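Local atomic coordinates of DnaJ homolog subfamily C member 10 (Mus musculus, PDB entry 3APQ), a protein that acts as an endoplasmic reticulum disulfide reductase, serving both the correct folding of proteins and the degradation of misfolded ones. Residues E98-E103 against E115-N120; R105-A110 against V119-P124. All coordinates share one frame; numbering follows the deposited sequence.

How the interactions relate
Both contacts belong to the first thioredoxin domain, and both use strand 117-122, so that Val119 takes part in each. Interaction 1 brings the strand 100-101 region to it, and interaction 2 the helix 104-113 that follows in the chain. Their centres lie about 6 Å apart, and they meet directly: Trp117 NE1 packs 3.4 Å from Ala110 CB, while Leu102 CB lies 4.1 Å from Phe107 N. The two methyls of Val119 are divided between them, CG2 going to Leu102 and CG1 to Phe107. Beyond interaction 2 the strand leads to the redox-active pair Cys126 and Cys129, which Phe121 approaches without touching.

Interaction 1. Residues E98-E103 against E115-N120; sequences EIITLE and ELWFVN
Trp117 reaches from strand 117-122 to Ile100 and Leu102 with the six-membered half of its indole. CB sets the direction: with CG anti to the carbonyl carbon (chi1 -83°), the ring extends across the face of the sheet that helix 104-113 covers. Along the benzo rim the contacts then pass from one aliphatic partner to the other. Trp117 CE3 comes first, 4.1 Å from Leu102 CD1. Trp117 CZ3 is shared, 3.9 Å from Leu102 CD1 and also beside Ile100 CB. At the far end Trp117 CH2 lies 4.0 Å from Ile100 CG1. This CG1 sits at the ring edge, near the indole plane, whereas Leu102 CD1 approaches obliquely. Leu102 CD1 also touches Val119 CG2 at 4.2 Å and thus bridges two residues of the strand.

Strands 100-101 and 117-122 run parallel but are not neighbours in the thioredoxin sheet, because strand 148-153 lies between them; backbone hydrogen bonds tie Ile100 and Leu102 to Ala151 of that strand. The nearest CA atoms, of Ile100 and Val119, are accordingly 9.0 Å apart, and side chains alone span the distance. With Trp117 replaced by an alanine, a gap is likely to open beside Leu102, and Ile100 would probably lose its partner across the middle strand. Everything that meets here is hydrocarbon, so the contact relies on close fit and exclusion of water, with no polar pairing to fix its direction.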
# COMPACT_ATOMS: atom_id res chain seq x y z
N GLU A 98 -3.04 9.48 8.81
CA GLU A 98 -3.46 8.63 9.96
C GLU A 98 -3.38 7.14 9.77
O GLU A 98 -3.52 6.35 10.74
CB GLU A 98 -4.90 8.97 10.36
CG GLU A 98 -5.12 10.46 10.76
CD GLU A 98 -5.28 11.38 9.57
OE1 GLU A 98 -5.37 10.89 8.41
OE2 GLU A 98 -5.32 12.60 9.81
N ILE A 99 -3.14 6.75 8.53
CA ILE A 99 -3.07 5.36 8.13
C ILE A 99 -1.67 4.99 7.62
O ILE A 99 -1.15 5.67 6.79
CB ILE A 99 -4.12 5.05 7.06
CG1 ILE A 99 -5.51 5.13 7.64
CG2 ILE A 99 -3.91 3.76 6.42
CD1 ILE A 99 -6.54 5.34 6.63
N ILE A 100 -1.10 3.93 8.17
CA ILE A 100 0.21 3.56 7.63
C ILE A 100 0.04 2.38 6.66
O ILE A 100 -0.55 1.37 7.02
CB ILE A 100 1.18 3.13 8.79
CG1 ILE A 100 1.32 4.17 9.93
CG2 ILE A 100 2.55 2.66 8.25
CD1 ILE A 100 1.47 5.60 9.49
N THR A 101 0.53 2.53 5.42
CA THR A 101 0.46 1.42 4.46
C THR A 101 1.72 0.60 4.63
O THR A 101 2.84 1.13 4.48
CB THR A 101 0.34 1.94 3.04
OG1 THR A 101 -0.91 2.62 2.95
CG2 THR A 101 0.36 0.80 2.01
N LEU A 102 1.54 -0.66 4.99
CA LEU A 102 2.66 -1.50 5.46
C LEU A 102 3.01 -2.46 4.35
O LEU A 102 2.13 -3.15 3.82
CB LEU A 102 2.23 -2.34 6.68
CG LEU A 102 1.87 -1.49 7.91
CD1 LEU A 102 0.94 -2.35 8.86
CD2 LEU A 102 3.20 -1.06 8.61
N GLU A 103 4.30 -2.52 4.02
CA GLU A 103 4.84 -3.61 3.22
C GLU A 103 5.34 -4.73 4.13
O GLU A 103 5.37 -4.55 5.32
CB GLU A 103 5.92 -3.06 2.28
CG GLU A 103 5.24 -2.25 1.09
CD GLU A 103 5.11 -0.71 1.38
OE1 GLU A 103 5.99 -0.19 2.12
OE2 GLU A 103 4.21 0.00 0.85
N GLU A 115 2.81 -3.12 19.92
CA GLU A 115 1.80 -2.07 19.79
C GLU A 115 0.53 -2.67 19.23
O GLU A 115 0.60 -3.66 18.50
CB GLU A 115 2.32 -1.03 18.83
CG GLU A 115 3.34 -0.10 19.42
CD GLU A 115 3.75 1.00 18.42
OE1 GLU A 115 4.83 0.90 17.81
OE2 GLU A 115 2.99 1.97 18.22
N LEU A 116 -0.61 -2.08 19.55
CA LEU A 116 -1.88 -2.59 19.04
C LEU A 116 -2.11 -2.04 17.60
O LEU A 116 -2.10 -0.83 17.42
CB LEU A 116 -3.02 -2.16 19.96
CG LEU A 116 -4.45 -2.49 19.48
CD1 LEU A 116 -4.59 -4.00 19.43
CD2 LEU A 116 -5.52 -1.92 20.36
N TRP A 117 -2.25 -2.92 16.62
CA TRP A 117 -2.44 -2.50 15.21
C TRP A 117 -3.75 -3.03 14.67
O TRP A 117 -4.06 -4.24 14.83
CB TRP A 117 -1.33 -3.08 14.36
CG TRP A 117 -0.07 -2.28 14.37
CD1 TRP A 117 0.99 -2.40 15.24
CD2 TRP A 117 0.29 -1.25 13.43
NE1 TRP A 117 2.00 -1.50 14.88
CE2 TRP A 117 1.58 -0.77 13.80
CE3 TRP A 117 -0.36 -0.66 12.34
CZ2 TRP A 117 2.25 0.25 13.09
CZ3 TRP A 117 0.31 0.35 11.63
CH2 TRP A 117 1.59 0.81 12.03
N PHE A 118 -4.50 -2.20 13.96
CA PHE A 118 -5.71 -2.65 13.32
C PHE A 118 -5.49 -2.38 11.84
O PHE A 118 -5.27 -1.20 11.44
CB PHE A 118 -6.84 -1.79 13.87
CG PHE A 118 -8.24 -2.23 13.47
CD1 PHE A 118 -9.30 -1.38 13.74
CD2 PHE A 118 -8.53 -3.51 12.91
CE1 PHE A 118 -10.63 -1.76 13.43
CE2 PHE A 118 -9.82 -3.88 12.59
CZ PHE A 118 -10.89 -3.01 12.85
N VAL A 119 -5.45 -3.46 11.06
CA VAL A 119 -5.00 -3.43 9.68
C VAL A 119 -6.10 -3.87 8.69
O VAL A 119 -6.79 -4.88 8.89
CB VAL A 119 -3.76 -4.36 9.52
CG1 VAL A 119 -3.27 -4.38 8.02
CG2 VAL A 119 -2.66 -3.88 10.46
N ASN A 120 -6.26 -3.07 7.64
CA ASN A 120 -7.18 -3.30 6.56
C ASN A 120 -6.38 -3.93 5.43
O ASN A 120 -5.53 -3.23 4.82
CB ASN A 120 -7.76 -1.96 6.10
CG ASN A 120 -8.62 -2.07 4.86
OD1 ASN A 120 -8.84 -3.16 4.33
ND2 ASN A 120 -9.15 -0.94 4.42

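Interaction 2. Residues R105-A110 against V119-P124; sequences REFDAA and VNFYSP
Two phenylalanines, Phe107 of helix 104-113 and Phe121 of strand 117-122, meet corner against corner. The closest approach is 3.5 Å, from Phe107 CE1 to Phe121 CZ, and Phe107 CZ lies close by. The two side chains cross at roughly a right angle. The ring planes are inclined at 62° with the centroids of the Phe107 and Phe121 rings 5.7 Å apart, so that the rings meet obliquely. Val119 adds a second point of support: its CG1 lies at the edge of the Phe107 ring, near the plane, 4.4 Å from Phe107 CE1. Val119 CG1 also rests over one face of the Phe121 ring, 3.7 Å above its plane and offset toward the rim, and so touches both aromatics at once.

Phe107 reaches this position because its CG is anti to the backbone N (chi1 179°), which carries the ring from the helix down to the sheet. The helix is the connection of a beta-alpha-beta crossover, the opening unit of the thioredoxin fold, and it packs here on the strand to which it leads. Its own backbone is held in the usual way, for example by Ala110 N to Glu106 O at 2.9 Å.

Farther out, Phe175 of strand 171-175 meets Phe107 edge-to-face and also touches Val119 and Phe121. Phe173 and Val152, from the strands flanking 117-122, bear on Phe121 as well. Beyond Phe121 the strand continues to Tyr122, whose side chain lies on the opposite side of the sheet and touches the redox-active Cys129.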
# COMPACT_ATOMS: atom_id res chain seq x y z
N ARG A 105 8.20 -6.06 5.44
CA ARG A 105 9.16 -5.86 6.56
C ARG A 105 8.50 -5.07 7.69
O ARG A 105 8.58 -5.42 8.88
CB ARG A 105 10.39 -5.11 6.05
CG ARG A 105 11.49 -4.89 7.08
CD ARG A 105 12.81 -4.49 6.38
NE ARG A 105 13.35 -5.63 5.61
CZ ARG A 105 14.00 -6.69 6.12
NH1 ARG A 105 14.25 -6.78 7.44
NH2 ARG A 105 14.42 -7.66 5.32
N GLU A 106 7.82 -3.99 7.29
CA GLU A 106 7.18 -3.12 8.25
C GLU A 106 5.98 -3.80 8.90
O GLU A 106 5.74 -3.60 10.08
CB GLU A 106 6.80 -1.82 7.52
CG GLU A 106 8.01 -0.94 7.22
CD GLU A 106 8.87 -1.41 6.04
OE1 GLU A 106 8.36 -2.15 5.14
OE2 GLU A 106 10.09 -1.05 6.06
N PHE A 107 5.25 -4.64 8.15
CA PHE A 107 4.14 -5.39 8.74
C PHE A 107 4.65 -6.32 9.84
O PHE A 107 4.12 -6.33 10.94
CB PHE A 107 3.38 -6.22 7.71
CG PHE A 107 2.25 -7.01 8.33
CD1 PHE A 107 0.99 -6.47 8.41
CD2 PHE A 107 2.48 -8.28 8.86
CE1 PHE A 107 -0.05 -7.19 9.06
CE2 PHE A 107 1.47 -9.00 9.48
CZ PHE A 107 0.22 -8.45 9.56
N ASP A 108 5.67 -7.13 9.54
CA ASP A 108 6.25 -8.02 10.53
C ASP A 108 6.78 -7.30 11.78
O ASP A 108 6.60 -7.77 12.90
CB ASP A 108 7.36 -8.91 9.91
CG ASP A 108 6.82 -9.94 8.90
OD1 ASP A 108 5.60 -10.27 8.84
OD2 ASP A 108 7.66 -10.46 8.15
N ALA A 109 7.46 -6.17 11.60
CA ALA A 109 7.86 -5.33 12.73
C ALA A 109 6.67 -4.84 13.57
O ALA A 109 6.69 -4.93 14.81
CB ALA A 109 8.67 -4.12 12.26
N ALA A 110 5.63 -4.32 12.89
CA ALA A 110 4.40 -3.89 13.55
C ALA A 110 3.83 -4.97 14.45
O ALA A 110 3.55 -4.73 15.64
CB ALA A 110 3.34 -3.53 12.50
N VAL A 119 -5.45 -3.46 11.06
CA VAL A 119 -5.00 -3.43 9.68
C VAL A 119 -6.10 -3.87 8.69
O VAL A 119 -6.79 -4.88 8.89
CB VAL A 119 -3.76 -4.36 9.52
CG1 VAL A 119 -3.27 -4.38 8.02
CG2 VAL A 119 -2.66 -3.88 10.46
N ASN A 120 -6.26 -3.07 7.64
CA ASN A 120 -7.18 -3.30 6.56
C ASN A 120 -6.38 -3.93 5.43
O ASN A 120 -5.53 -3.23 4.82
CB ASN A 120 -7.76 -1.96 6.10
CG ASN A 120 -8.62 -2.07 4.86
OD1 ASN A 120 -8.84 -3.16 4.33
ND2 ASN A 120 -9.15 -0.94 4.42
N PHE A 121 -6.65 -5.21 5.17
CA PHE A 121 -6.06 -5.96 4.05
C PHE A 121 -7.01 -5.80 2.86
O PHE A 121 -8.16 -6.26 2.90
CB PHE A 121 -5.90 -7.46 4.35
CG PHE A 121 -4.85 -7.76 5.39
CD1 PHE A 121 -3.58 -8.12 5.01
CD2 PHE A 121 -5.18 -7.72 6.74
CE1 PHE A 121 -2.61 -8.40 5.98
CE2 PHE A 121 -4.21 -7.98 7.73
CZ PHE A 121 -2.93 -8.33 7.33
N TYR A 122 -6.54 -5.12 1.84
CA TYR A 122 -7.39 -4.83 0.67
C TYR A 122 -6.71 -5.30 -0.62
O TYR A 122 -5.59 -5.79 -0.60
CB TYR A 122 -7.73 -3.30 0.68
CG TYR A 122 -6.52 -2.40 0.44
CD1 TYR A 122 -6.22 -1.99 -0.84
CD2 TYR A 122 -5.69 -1.96 1.48
CE1 TYR A 122 -5.13 -1.21 -1.14
CE2 TYR A 122 -4.52 -1.12 1.16
CZ TYR A 122 -4.29 -0.75 -0.15
OH TYR A 122 -3.24 0.07 -0.60
N SER A 123 -7.41 -5.19 -1.76
CA SER A 123 -6.84 -5.60 -3.02
C SER A 123 -7.32 -4.61 -4.08
O SER A 123 -8.42 -4.06 -3.93
CB SER A 123 -7.25 -7.04 -3.35
OG SER A 123 -6.81 -7.44 -4.63
N PRO A 124 -6.49 -4.35 -5.11
CA PRO A 124 -6.93 -3.45 -6.18
C PRO A 124 -8.17 -4.07 -6.90
O PRO A 124 -8.34 -5.29 -6.90
CB PRO A 124 -5.70 -3.39 -7.13
CG PRO A 124 -4.88 -4.60 -6.80
CD PRO A 124 -5.07 -4.72 -5.28